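Local coordinates for protein xyloglucan-specific endo-beta-1,4-glucanase (Uncultured bacterium, PDB 4W88) that hydrolyses internal beta-1,4-glucosidic bonds in the backbone of xyloglucan, a plant cell-wall polysaccharide, as a family 5 glycoside hydrolase, at residues 15-20 and 302-307; 54-59 and 95-100; 72-77 and 124-129; 83-88 and 132-137. The protein carries 1 engineered substitution. All coordinates share one frame; numbering follows the deposited sequence.

Contact 1. Residues 15-20 and 302-307; sequences GWNLGN and FIWDNN
W16 NE1 donates to D305 OD2 at 2.8 Å. The bond is bent, with an angle of 136° at the hydrogen, and comes in on the anti side of OD2, tilted out of the carboxylate plane. The indole CG is anti to the backbone N (chi1 -178°), which brings the ring N-H across to D305 on the neighbouring strand. OD2 also accepts from L319 N. OD1 accepts from N307 N in an Asx turn, so both carboxylate oxygens are held. A phenylalanine in place of W16 has no ring N-H and would probably leave OD2 without this donor and the carboxylate less firmly fixed.

Backbone bonds of the parallel strands run beside this pair. I303 N donates to G15 O at 2.9 Å, and N17 N donates to I303 O at 2.8 Å. Further on, G19 N donates to D305 O. N17 ND2 adds a weak bond to I303 O, while N17 OD1 accepts from R59. Water 1 joins N20 OD1, W304 NE1 and N306 ND2; N306 ND2 also donates to E314 O.

Packing follows. G19 CA lies over one face of the W304 six-membered ring, 3.9 Å from its centroid. N17 CB approaches W304 CE3 at 3.4 Å. G15 CA sits over a face of the F302 ring. W304 also lies near a bound Tris molecule.

Strands 15-18 and 300-305 are the first and last of the eight, and their pairing closes the TIM barrel. Strands 57-60 and 267-272 flank them.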
loop_
_atom_site.group_PDB
_atom_site.type_symbol
_atom_site.label_atom_id
_atom_site.label_comp_id
_atom_site.label_asym_id
_atom_site.label_seq_id
_atom_site.Cartn_x
_atom_site.Cartn_y
_atom_site.Cartn_z
ATOM N N GLY A 15 9.703 -4.442 -0.817
ATOM C CA GLY A 15 8.814 -4.516 0.322
ATOM C C GLY A 15 7.751 -5.607 0.298
ATOM O O GLY A 15 7.540 -6.309 -0.671
ATOM N N TRP A 16 7.080 -5.688 1.422
ATOM C CA TRP A 16 6.151 -6.810 1.729
ATOM C C TRP A 16 5.003 -6.314 2.542
ATOM O O TRP A 16 5.219 -5.517 3.465
ATOM C CB TRP A 16 6.928 -7.906 2.477
ATOM C CG TRP A 16 6.197 -9.122 2.828
ATOM C CD1 TRP A 16 6.140 -10.249 2.101
ATOM C CD2 TRP A 16 5.479 -9.400 4.048
ATOM N NE1 TRP A 16 5.440 -11.206 2.765
ATOM C CE2 TRP A 16 4.977 -10.680 3.952
ATOM C CE3 TRP A 16 5.160 -8.657 5.182
ATOM C CZ2 TRP A 16 4.238 -11.263 4.991
ATOM C CZ3 TRP A 16 4.392 -9.227 6.186
ATOM C CH2 TRP A 16 3.936 -10.507 6.076
ATOM N N ASN A 17 3.782 -6.679 2.169
ATOM C CA ASN A 17 2.588 -6.231 2.899
ATOM C C ASN A 17 2.142 -7.335 3.883
ATOM O O ASN A 17 1.943 -8.511 3.508
ATOM C CB ASN A 17 1.343 -6.014 1.988
ATOM C CG ASN A 17 1.325 -4.712 1.245
ATOM O OD1 ASN A 17 0.679 -3.752 1.680
ATOM N ND2 ASN A 17 2.023 -4.646 0.124
ATOM N N LEU A 18 1.847 -6.901 5.096
ATOM C CA LEU A 18 1.169 -7.770 6.117
ATOM C C LEU A 18 -0.335 -7.796 5.818
ATOM O O LEU A 18 -1.164 -7.181 6.530
ATOM C CB LEU A 18 1.438 -7.143 7.499
ATOM C CG LEU A 18 1.006 -7.978 8.728
ATOM C CD1 LEU A 18 1.790 -9.282 8.870
ATOM C CD2 LEU A 18 1.128 -7.072 9.920
ATOM N N GLY A 19 -0.700 -8.532 4.759
ATOM C CA GLY A 19 -2.057 -8.476 4.245
ATOM C C GLY A 19 -3.085 -9.303 5.036
ATOM O O GLY A 19 -2.740 -10.304 5.655
ATOM N N ASN A 20 -4.361 -8.872 4.996
ATOM C CA ASN A 20 -5.493 -9.603 5.601
ATOM C C ASN A 20 -5.307 -9.788 7.121
ATOM O O ASN A 20 -5.584 -10.885 7.659
ATOM C CB ASN A 20 -5.757 -10.953 4.893
ATOM C CG ASN A 20 -6.549 -10.799 3.606
ATOM O OD1 ASN A 20 -6.614 -9.698 2.982
ATOM N ND2 ASN A 20 -7.093 -11.882 3.141
ATOM N N PHE A 302 6.088 -2.939 -3.148
ATOM C CA PHE A 302 5.718 -3.744 -2.006
ATOM C C PHE A 302 4.765 -4.846 -2.448
ATOM O O PHE A 302 3.700 -4.567 -3.021
ATOM C CB PHE A 302 5.021 -2.876 -0.937
ATOM C CG PHE A 302 5.896 -1.897 -0.213
ATOM C CD1 PHE A 302 6.466 -0.800 -0.882
ATOM C CD2 PHE A 302 6.180 -2.055 1.135
ATOM C CE1 PHE A 302 7.290 0.095 -0.211
ATOM C CE2 PHE A 302 7.011 -1.151 1.788
ATOM C CZ PHE A 302 7.590 -0.111 1.130
ATOM N N ILE A 303 5.106 -6.091 -2.151
ATOM C CA ILE A 303 4.335 -7.246 -2.642
ATOM C C ILE A 303 3.188 -7.538 -1.677
ATOM O O ILE A 303 3.375 -7.558 -0.456
ATOM C CB ILE A 303 5.280 -8.488 -2.796
ATOM C CG1 ILE A 303 6.495 -8.154 -3.627
ATOM C CG2 ILE A 303 4.489 -9.667 -3.340
ATOM C CD1 ILE A 303 6.154 -7.475 -4.990
ATOM N N TRP A 304 1.980 -7.733 -2.220
ATOM C CA TRP A 304 0.840 -8.103 -1.421
ATOM C C TRP A 304 0.897 -9.589 -0.944
ATOM O O TRP A 304 1.038 -10.511 -1.774
ATOM C CB TRP A 304 -0.444 -7.886 -2.214
ATOM C CG TRP A 304 -1.635 -8.185 -1.341
ATOM C CD1 TRP A 304 -2.527 -9.229 -1.450
ATOM C CD2 TRP A 304 -2.099 -7.352 -0.257
ATOM N NE1 TRP A 304 -3.468 -9.136 -0.447
ATOM C CE2 TRP A 304 -3.253 -7.974 0.275
ATOM C CE3 TRP A 304 -1.638 -6.169 0.303
ATOM C CZ2 TRP A 304 -3.937 -7.448 1.385
ATOM C CZ3 TRP A 304 -2.315 -5.641 1.337
ATOM C CH2 TRP A 304 -3.441 -6.259 1.877
ATOM N N ASP A 305 0.903 -9.809 0.374
ATOM C CA ASP A 305 0.952 -11.119 0.942
ATOM C C ASP A 305 -0.149 -11.308 1.971
ATOM O O ASP A 305 -0.082 -10.811 3.100
ATOM C CB ASP A 305 2.342 -11.417 1.524
ATOM C CG ASP A 305 2.494 -12.858 2.003
ATOM O OD1 ASP A 305 1.446 -13.558 2.250
ATOM O OD2 ASP A 305 3.685 -13.312 2.124
ATOM N N ASN A 306 -1.150 -12.111 1.554
ATOM C CA ASN A 306 -2.298 -12.400 2.410
ATOM C C ASN A 306 -2.301 -13.721 3.166
ATOM O O ASN A 306 -3.329 -14.093 3.792
ATOM C CB ASN A 306 -3.616 -12.210 1.619
ATOM C CG ASN A 306 -3.711 -13.125 0.424
ATOM O OD1 ASN A 306 -2.875 -14.023 0.297
ATOM N ND2 ASN A 306 -4.753 -12.981 -0.360
ATOM N N ASN A 307 -1.203 -14.454 3.053
ATOM C CA ASN A 307 -1.052 -15.807 3.650
ATOM C C ASN A 307 -2.015 -16.822 3.085
ATOM O O ASN A 307 -2.277 -17.815 3.751
ATOM C CB ASN A 307 -1.168 -15.707 5.158
ATOM C CG ASN A 307 -0.614 -16.901 5.897
ATOM O OD1 ASN A 307 0.272 -17.589 5.404
ATOM N ND2 ASN A 307 -1.132 -17.154 7.075
HETATM O O HOH W 1 -6.102 -10.293 0.208
#

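Contact 2. Residues 54-59 and 95-100; sequences GFNAIR and GMYIIL
Strands 57-60 and 97-101 pair here in parallel, as neighbours in the TIM barrel. They are the two strands of a beta-alpha-beta unit whose helix is 78-92. A57 pairs with Y97, I58 with I98 and R59 with I99.

Three backbone bonds hold the pair. Y97 N donates to N56 O at 3.0 Å, I58 N to Y97 O at 2.8 Å, and I99 N to I58 O at 2.8 Å. A57, R59, Y97 and I99 point to one face of the sheet, the barrel interior. There the R59 chain passes I99, with CG 4.0 Å from I99 CG2. Its guanidinium reaches on to salt bridges with E145 and E271. I58 and I98 point to the other face and touch A91 of helix 78-92.

At the start of the strands the N56 amide lies beside the Y97 ring. Water 2 links N56 ND2 to G95 O, and N56 OD1 accepts from N13 N. G54 and G95 each end the helix before them in a Schellman motif.

M96 is selenomethionine. Its chain bends at the last torsion (chi3 82°), which turns the methyl CE to F55 O at 3.3 Å and to I58 CB at 3.9 Å.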
loop_
_atom_site.group_PDB
_atom_site.type_symbol
_atom_site.label_atom_id
_atom_site.label_comp_id
_atom_site.label_asym_id
_atom_site.label_seq_id
_atom_site.Cartn_x
_atom_site.Cartn_y
_atom_site.Cartn_z
ATOM N N GLY A 54 15.096 -10.690 2.952
ATOM C CA GLY A 54 15.440 -9.621 2.041
ATOM C C GLY A 54 14.415 -8.520 1.803
ATOM O O GLY A 54 14.683 -7.556 1.075
ATOM N N PHE A 55 13.225 -8.695 2.369
ATOM C CA PHE A 55 12.209 -7.649 2.306
ATOM C C PHE A 55 12.465 -6.739 3.480
ATOM O O PHE A 55 11.973 -6.976 4.596
ATOM C CB PHE A 55 10.821 -8.230 2.414
ATOM C CG PHE A 55 10.413 -9.169 1.286
ATOM C CD1 PHE A 55 9.850 -8.684 0.093
ATOM C CD2 PHE A 55 10.430 -10.535 1.487
ATOM C CE1 PHE A 55 9.373 -9.577 -0.848
ATOM C CE2 PHE A 55 9.946 -11.415 0.535
ATOM C CZ PHE A 55 9.455 -10.943 -0.645
ATOM N N ASN A 56 13.255 -5.688 3.234
ATOM C CA ASN A 56 13.635 -4.790 4.356
ATOM C C ASN A 56 12.650 -3.624 4.572
ATOM O O ASN A 56 12.925 -2.682 5.313
ATOM C CB ASN A 56 15.070 -4.257 4.249
ATOM C CG ASN A 56 15.262 -3.335 3.084
ATOM O OD1 ASN A 56 14.674 -3.511 2.012
ATOM N ND2 ASN A 56 16.077 -2.303 3.310
ATOM N N ALA A 57 11.528 -3.679 3.877
ATOM C CA ALA A 57 10.477 -2.696 3.998
ATOM C C ALA A 57 9.187 -3.464 4.128
ATOM O O ALA A 57 8.956 -4.489 3.442
ATOM C CB ALA A 57 10.459 -1.809 2.761
ATOM N N ILE A 58 8.324 -2.970 4.995
ATOM C CA ILE A 58 7.027 -3.619 5.303
ATOM C C ILE A 58 5.940 -2.537 5.239
ATOM O O ILE A 58 6.062 -1.462 5.831
ATOM C CB ILE A 58 7.028 -4.332 6.695
ATOM C CG1 ILE A 58 5.728 -5.069 6.950
ATOM C CG2 ILE A 58 7.398 -3.386 7.854
ATOM C CD1 ILE A 58 5.799 -6.007 8.150
ATOM N N ARG A 59 4.849 -2.880 4.549
ATOM C CA ARG A 59 3.634 -2.102 4.546
ATOM C C ARG A 59 2.661 -2.835 5.530
ATOM O O ARG A 59 2.459 -4.058 5.424
ATOM C CB ARG A 59 3.067 -1.918 3.156
ATOM C CG ARG A 59 1.753 -1.147 3.128
ATOM C CD ARG A 59 1.526 -0.739 1.672
ATOM N NE ARG A 59 0.368 0.075 1.294
ATOM C CZ ARG A 59 -0.767 -0.394 0.823
ATOM N NH1 ARG A 59 -1.059 -1.675 0.816
ATOM N NH2 ARG A 59 -1.600 0.471 0.273
ATOM N N GLY A 95 14.965 -2.369 12.237
ATOM C CA GLY A 95 15.533 -1.304 11.392
ATOM C C GLY A 95 14.947 -1.191 10.005
ATOM O O GLY A 95 15.599 -0.715 9.036
HETATM N N MSE A 96 13.703 -1.617 9.902
HETATM C CA MSE A 96 12.997 -1.698 8.602
HETATM C C MSE A 96 12.397 -0.359 8.198
HETATM O O MSE A 96 12.140 0.511 9.045
HETATM C CB MSE A 96 11.885 -2.741 8.679
HETATM C CG MSE A 96 12.436 -4.132 8.885
HETATM SE SE MSE A 96 11.001 -5.444 9.111
HETATM C CE MSE A 96 10.566 -5.759 7.262
ATOM N N TYR A 97 12.242 -0.188 6.866
ATOM C CA TYR A 97 11.409 0.858 6.290
ATOM C C TYR A 97 9.967 0.393 6.423
ATOM O O TYR A 97 9.666 -0.789 6.200
ATOM C CB TYR A 97 11.845 1.161 4.845
ATOM C CG TYR A 97 13.242 1.759 4.841
ATOM C CD1 TYR A 97 14.415 0.947 4.902
ATOM C CD2 TYR A 97 13.387 3.110 4.933
ATOM C CE1 TYR A 97 15.650 1.535 5.046
ATOM C CE2 TYR A 97 14.615 3.710 5.020
ATOM C CZ TYR A 97 15.731 2.941 5.092
ATOM O OH TYR A 97 16.927 3.619 5.262
ATOM N N ILE A 98 9.069 1.331 6.700
ATOM C CA ILE A 98 7.717 0.984 7.091
ATOM C C ILE A 98 6.713 1.898 6.409
ATOM O O ILE A 98 6.928 3.131 6.420
ATOM C CB ILE A 98 7.508 1.093 8.619
ATOM C CG1 ILE A 98 8.596 0.319 9.351
ATOM C CG2 ILE A 98 6.108 0.598 9.005
ATOM C CD1 ILE A 98 8.729 0.660 10.829
ATOM N N ILE A 99 5.619 1.342 5.954
ATOM C CA ILE A 99 4.471 2.145 5.593
ATOM C C ILE A 99 3.302 1.752 6.432
ATOM O O ILE A 99 2.924 0.611 6.454
ATOM C CB ILE A 99 4.097 2.033 4.094
ATOM C CG1 ILE A 99 5.241 2.508 3.190
ATOM C CG2 ILE A 99 2.767 2.702 3.806
ATOM C CD1 ILE A 99 4.967 2.201 1.700
ATOM N N LEU A 100 2.733 2.750 7.097
ATOM C CA LEU A 100 1.445 2.640 7.794
ATOM C C LEU A 100 0.355 3.326 6.941
ATOM O O LEU A 100 0.506 4.498 6.595
ATOM C CB LEU A 100 1.484 3.377 9.119
ATOM C CG LEU A 100 0.225 3.362 9.958
ATOM C CD1 LEU A 100 -0.213 1.959 10.349
ATOM C CD2 LEU A 100 0.442 4.294 11.167
HETATM O O HOH W 2 16.505 -1.856 6.551
#

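Contact 3. Residues 72-77 and 124-129; sequences PEYTIS and LAAIWK. Engineered in segment 72-77: T75 (natural residue Pro).
A126 CB meets the edge of the Y74 ring, near the ring plane, at 4.0 Å from CD2, and such apolar packing carries the contact. The A126 methyl projects from helix 117-134 toward the loop 72-77. The ring thus touches the methyl with its rim and does not lay a face on it. Y74 CG is anti to the carbonyl carbon and beside the backbone N (chi1 -63°), which brings the CD2 side of the ring up to the helix. One helix position further on, I76 and I127 meet loosely. I76 CD1 lies 4.5 Å from I127 CG2.

Contacts with backbone oxygens surround these pairs. The same A126 CB stands 3.9 Å from E73 O and 4.1 Å from P72 O. A single methyl therefore touches three successive loop residues. I76 CD1 comes to 4.1 Å from I127 O. These are van der Waals contacts.

No hydrogen bond joins the two segments directly. The polar link comes from Q130, one residue beyond 124-129. Its OE1 accepts from I76 N, and its NE2 donates to Y74 O and to A126 O. One side chain thus ties the loop backbone to the helix.

P72 follows a cis peptide bond. T75 is an engineered residue, proline in the natural sequence, and its side chain points away from the helix.

This is peripheral packing in a TIM barrel. The loop that leads from strand 57-60 to helix 78-92 rests on the outer helix 117-134, and the centre of the contact lies about 20 Å from the centre of the chain.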
loop_
_atom_site.group_PDB
_atom_site.type_symbol
_atom_site.label_atom_id
_atom_site.label_comp_id
_atom_site.label_asym_id
_atom_site.label_seq_id
_atom_site.Cartn_x
_atom_site.Cartn_y
_atom_site.Cartn_z
ATOM N N PRO A 72 -17.654 13.871 15.962
ATOM C CA PRO A 72 -16.566 14.337 15.082
ATOM C C PRO A 72 -15.128 14.005 15.532
ATOM O O PRO A 72 -14.178 14.283 14.798
ATOM C CB PRO A 72 -16.745 15.847 15.083
ATOM C CG PRO A 72 -17.302 16.126 16.451
ATOM C CD PRO A 72 -18.157 14.959 16.833
ATOM N N GLU A 73 -14.955 13.438 16.723
ATOM C CA GLU A 73 -13.625 13.102 17.226
ATOM C C GLU A 73 -13.011 11.858 16.572
ATOM O O GLU A 73 -11.812 11.823 16.327
ATOM C CB GLU A 73 -13.627 12.928 18.739
ATOM C CG GLU A 73 -14.051 14.201 19.510
ATOM C CD GLU A 73 -15.538 14.375 19.647
ATOM O OE1 GLU A 73 -16.363 13.466 19.329
ATOM O OE2 GLU A 73 -15.917 15.431 20.150
ATOM N N TYR A 74 -13.872 10.896 16.259
ATOM C CA TYR A 74 -13.452 9.657 15.677
ATOM C C TYR A 74 -12.277 9.038 16.484
ATOM O O TYR A 74 -11.271 8.616 15.899
ATOM C CB TYR A 74 -13.077 9.845 14.212
ATOM C CG TYR A 74 -14.191 10.291 13.337
ATOM C CD1 TYR A 74 -15.208 9.430 12.949
ATOM C CD2 TYR A 74 -14.181 11.550 12.799
ATOM C CE1 TYR A 74 -16.225 9.898 12.132
ATOM C CE2 TYR A 74 -15.165 12.005 11.937
ATOM C CZ TYR A 74 -16.188 11.165 11.596
ATOM O OH TYR A 74 -17.211 11.474 10.705
ATOM N N THR A 75 -12.382 9.073 17.807
ATOM C CA THR A 75 -11.284 8.640 18.641
ATOM C C THR A 75 -10.973 7.130 18.375
ATOM O O THR A 75 -11.866 6.267 18.424
ATOM C CB THR A 75 -11.641 8.808 20.113
ATOM O OG1 THR A 75 -11.877 10.157 20.305
ATOM C CG2 THR A 75 -10.502 8.326 21.070
ATOM N N ILE A 76 -9.718 6.840 18.103
ATOM C CA ILE A 76 -9.279 5.464 17.897
ATOM C C ILE A 76 -9.219 4.743 19.247
ATOM O O ILE A 76 -8.597 5.234 20.234
ATOM C CB ILE A 76 -7.925 5.397 17.185
ATOM C CG1 ILE A 76 -7.875 6.210 15.849
ATOM C CG2 ILE A 76 -7.491 3.964 16.987
ATOM C CD1 ILE A 76 -6.474 6.403 15.318
ATOM N N SER A 77 -9.889 3.590 19.323
ATOM C CA SER A 77 -9.911 2.815 20.564
ATOM C C SER A 77 -8.474 2.604 21.033
ATOM O O SER A 77 -7.605 2.224 20.251
ATOM C CB SER A 77 -10.572 1.466 20.336
ATOM O OG SER A 77 -10.828 0.864 21.573
ATOM N N LEU A 124 -10.915 11.938 7.664
ATOM C CA LEU A 124 -9.529 11.548 7.337
ATOM C C LEU A 124 -8.507 12.290 8.201
ATOM O O LEU A 124 -7.568 11.696 8.734
ATOM C CB LEU A 124 -9.251 11.796 5.860
ATOM C CG LEU A 124 -7.909 11.297 5.292
ATOM C CD1 LEU A 124 -7.780 9.791 5.373
ATOM C CD2 LEU A 124 -7.651 11.735 3.875
ATOM N N ALA A 125 -8.705 13.593 8.328
ATOM C CA ALA A 125 -7.800 14.427 9.112
ATOM C C ALA A 125 -7.855 14.047 10.602
ATOM O O ALA A 125 -6.812 14.054 11.282
ATOM C CB ALA A 125 -8.139 15.901 8.916
ATOM N N ALA A 126 -9.051 13.809 11.136
ATOM C CA ALA A 126 -9.157 13.412 12.495
ATOM C C ALA A 126 -8.428 12.115 12.859
ATOM O O ALA A 126 -7.815 11.998 13.955
ATOM C CB ALA A 126 -10.603 13.350 12.928
ATOM N N ILE A 127 -8.453 11.134 11.925
ATOM C CA ILE A 127 -7.817 9.855 12.156
ATOM C C ILE A 127 -6.293 10.150 12.089
ATOM O O ILE A 127 -5.543 9.674 12.956
ATOM C CB ILE A 127 -8.260 8.861 11.095
ATOM C CG1 ILE A 127 -9.764 8.463 11.277
ATOM C CG2 ILE A 127 -7.385 7.591 11.111
ATOM C CD1 ILE A 127 -10.340 7.747 10.072
ATOM N N TRP A 128 -5.854 10.868 11.039
ATOM C CA TRP A 128 -4.440 11.080 10.832
ATOM C C TRP A 128 -3.820 11.962 11.889
ATOM O O TRP A 128 -2.614 11.773 12.207
ATOM C CB TRP A 128 -4.137 11.535 9.417
ATOM C CG TRP A 128 -4.014 10.372 8.497
ATOM C CD1 TRP A 128 -4.901 9.973 7.542
ATOM C CD2 TRP A 128 -2.999 9.384 8.548
ATOM N NE1 TRP A 128 -4.454 8.772 6.969
ATOM C CE2 TRP A 128 -3.279 8.415 7.567
ATOM C CE3 TRP A 128 -1.823 9.253 9.310
ATOM C CZ2 TRP A 128 -2.431 7.310 7.336
ATOM C CZ3 TRP A 128 -1.020 8.149 9.099
ATOM C CH2 TRP A 128 -1.328 7.176 8.147
ATOM N N LYS A 129 -4.568 12.932 12.441
ATOM C CA LYS A 129 -4.003 13.694 13.569
ATOM C C LYS A 129 -3.619 12.739 14.710
ATOM O O LYS A 129 -2.541 12.897 15.300
ATOM C CB LYS A 129 -4.984 14.773 14.049
ATOM C CG LYS A 129 -4.621 15.570 15.309
ATOM C CD LYS A 129 -5.639 16.702 15.541
ATOM C CE LYS A 129 -5.196 17.741 16.533
ATOM N NZ LYS A 129 -5.319 17.200 17.847
#

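Contact 4. Residues 83-88 and 132-137; sequences RVKEVV and AEAFKD
F135 forms the close-packed part of this contact. Its ring tip reaches into the side of helix 78-92 between K85 and V88. F135 CE1 lies 3.8 Å from V88 CG1, and F135 CZ lies 3.8 Å from K85 CA. The second V88 methyl, CG2, is 4.0 Å from CZ, so both branches of the valine touch the end of the ring. V84 CG1 comes to the ring edge, near its plane, at 4.3 Å from CZ. F135 CG is anti to the carbonyl carbon and beside the backbone N (chi1 -67°), which swings the ring across to the valines. F135 is also the first residue after helix 117-134 to leave helical angles.

The other side is more open and polar. K85 runs out from its helix, bends at chi3 (-78°), and brings NZ to A134 O at 2.9 Å. The ammonium meets this carbonyl 28° from its plane, at the end of helix 117-134, where backbone oxygens would probably favour a positive charge. NZ also stands over a face of the F135 ring, 5.7 Å from its centroid, at most a weak cation-pi attraction. An alanine in place of K85 lacks the amine and would probably leave A134 O without this donor.

The contact joins two neighbouring outer helices of the barrel, 78-92 and 117-134. Beneath them, F135 touches L100 of strand 97-101 and L142 and F144 of strand 142-145. V84 also rests on L100, and V88 rests on I60 of strand 57-60.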
loop_
_atom_site.group_PDB
_atom_site.type_symbol
_atom_site.label_atom_id
_atom_site.label_comp_id
_atom_site.label_asym_id
_atom_site.label_seq_id
_atom_site.Cartn_x
_atom_site.Cartn_y
_atom_site.Cartn_z
ATOM N N ARG A 83 -2.132 -1.788 19.709
ATOM C CA ARG A 83 -1.758 -2.946 18.907
ATOM C C ARG A 83 -1.099 -2.584 17.612
ATOM O O ARG A 83 -0.103 -3.174 17.247
ATOM C CB ARG A 83 -2.965 -3.856 18.682
ATOM C CG ARG A 83 -2.650 -5.095 17.893
ATOM C CD ARG A 83 -1.515 -5.914 18.520
ATOM N NE ARG A 83 -1.231 -7.040 17.667
ATOM C CZ ARG A 83 -0.068 -7.700 17.651
ATOM N NH1 ARG A 83 0.904 -7.395 18.485
ATOM N NH2 ARG A 83 0.144 -8.626 16.753
ATOM N N VAL A 84 -1.644 -1.584 16.941
ATOM C CA VAL A 84 -1.017 -1.041 15.728
ATOM C C VAL A 84 0.411 -0.620 16.008
ATOM O O VAL A 84 1.329 -1.012 15.279
ATOM C CB VAL A 84 -1.809 0.126 15.189
ATOM C CG1 VAL A 84 -1.114 0.744 14.008
ATOM C CG2 VAL A 84 -3.204 -0.378 14.716
ATOM N N LYS A 85 0.610 0.101 17.132
ATOM C CA LYS A 85 1.956 0.522 17.514
ATOM C C LYS A 85 2.892 -0.699 17.795
ATOM O O LYS A 85 4.068 -0.680 17.430
ATOM C CB LYS A 85 1.844 1.409 18.727
ATOM C CG LYS A 85 3.143 1.869 19.289
ATOM C CD LYS A 85 3.003 3.009 20.362
ATOM C CE LYS A 85 2.748 4.311 19.644
ATOM N NZ LYS A 85 2.972 5.494 20.598
ATOM N N GLU A 86 2.381 -1.767 18.421
ATOM C CA GLU A 86 3.166 -2.984 18.671
ATOM C C GLU A 86 3.679 -3.596 17.370
ATOM O O GLU A 86 4.775 -4.053 17.316
ATOM C CB GLU A 86 2.381 -4.063 19.362
ATOM C CG GLU A 86 2.108 -3.882 20.775
ATOM C CD GLU A 86 1.752 -5.214 21.377
ATOM O OE1 GLU A 86 0.897 -5.897 20.935
ATOM O OE2 GLU A 86 2.371 -5.601 22.336
ATOM N N VAL A 87 2.833 -3.608 16.344
ATOM C CA VAL A 87 3.178 -4.216 15.072
ATOM C C VAL A 87 4.201 -3.361 14.327
ATOM O O VAL A 87 5.208 -3.882 13.814
ATOM C CB VAL A 87 1.929 -4.498 14.247
ATOM C CG1 VAL A 87 2.321 -5.060 12.913
ATOM C CG2 VAL A 87 1.092 -5.556 14.971
ATOM N N VAL A 88 3.957 -2.045 14.326
ATOM C CA VAL A 88 4.934 -1.115 13.731
ATOM C C VAL A 88 6.280 -1.355 14.465
ATOM O O VAL A 88 7.356 -1.353 13.844
ATOM C CB VAL A 88 4.470 0.323 13.866
ATOM C CG1 VAL A 88 5.547 1.360 13.531
ATOM C CG2 VAL A 88 3.277 0.513 12.899
ATOM N N ALA A 132 -0.585 10.456 13.619
ATOM C CA ALA A 132 0.599 11.267 13.618
ATOM C C ALA A 132 1.051 11.588 15.077
ATOM O O ALA A 132 2.238 11.524 15.379
ATOM C CB ALA A 132 0.377 12.550 12.824
ATOM N N GLU A 133 0.137 11.929 15.960
ATOM C CA GLU A 133 0.510 12.217 17.356
ATOM C C GLU A 133 1.177 10.922 17.942
ATOM O O GLU A 133 2.170 11.000 18.671
ATOM C CB GLU A 133 -0.660 12.650 18.227
ATOM C CG GLU A 133 -0.899 14.139 18.295
ATOM C CD GLU A 133 0.303 15.020 18.691
ATOM O OE1 GLU A 133 0.943 14.822 19.736
ATOM O OE2 GLU A 133 0.578 15.957 17.953
ATOM N N ALA A 134 0.596 9.755 17.691
ATOM C CA ALA A 134 1.057 8.553 18.309
ATOM C C ALA A 134 2.441 8.172 17.855
ATOM O O ALA A 134 3.240 7.601 18.622
ATOM C CB ALA A 134 0.127 7.413 17.999
ATOM N N PHE A 135 2.735 8.460 16.589
ATOM C CA PHE A 135 3.987 8.071 15.951
ATOM C C PHE A 135 4.933 9.250 15.719
ATOM O O PHE A 135 5.922 9.131 15.000
ATOM C CB PHE A 135 3.683 7.330 14.630
ATOM C CG PHE A 135 3.038 6.029 14.829
ATOM C CD1 PHE A 135 3.814 4.945 15.218
ATOM C CD2 PHE A 135 1.711 5.824 14.615
ATOM C CE1 PHE A 135 3.263 3.714 15.377
ATOM C CE2 PHE A 135 1.155 4.582 14.826
ATOM C CZ PHE A 135 1.925 3.518 15.190
ATOM N N LYS A 136 4.695 10.348 16.435
ATOM C CA LYS A 136 5.426 11.595 16.244
ATOM C C LYS A 136 6.978 11.425 16.356
ATOM O O LYS A 136 7.733 12.103 15.743
ATOM C CB LYS A 136 4.900 12.661 17.246
ATOM C CG LYS A 136 5.532 13.977 17.074
ATOM C CD LYS A 136 5.041 15.183 17.854
ATOM C CE LYS A 136 4.202 14.812 18.983
ATOM N NZ LYS A 136 3.845 16.096 19.656
ATOM N N ASP A 137 7.421 10.617 17.294
ATOM C CA ASP A 137 8.832 10.495 17.645
ATOM C C ASP A 137 9.551 9.420 16.818
ATOM O O ASP A 137 10.743 9.206 16.975
ATOM C CB ASP A 137 8.977 10.175 19.163
ATOM C CG ASP A 137 8.522 11.310 20.035
ATOM O OD1 ASP A 137 8.555 12.499 19.608
ATOM O OD2 ASP A 137 8.128 11.034 21.182
#

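Overall arrangement
Contacts 1 and 2 belong to the barrel sheet and are buried; contact 4 is buried between outer helices, and contact 3 is only partly buried, near the surface. Strands 15-18 and 57-60 are neighbours, so contacts 1 and 2 touch: W16 O meets R59 N, and F302 CZ packs on I99 CD1. Both rest on backbone bonds between parallel strands; N17 and R59 add polar groups inside the barrel, while the W16-D305 bond lies on its outer face. Contacts 3 and 4 share helix 117-134. The first has apolar touches alone between its segments; the second adds one lysine bond to the packing of a phenylalanine on valines. L100 ties contact 2 to both, packing on F135, V84 and W128.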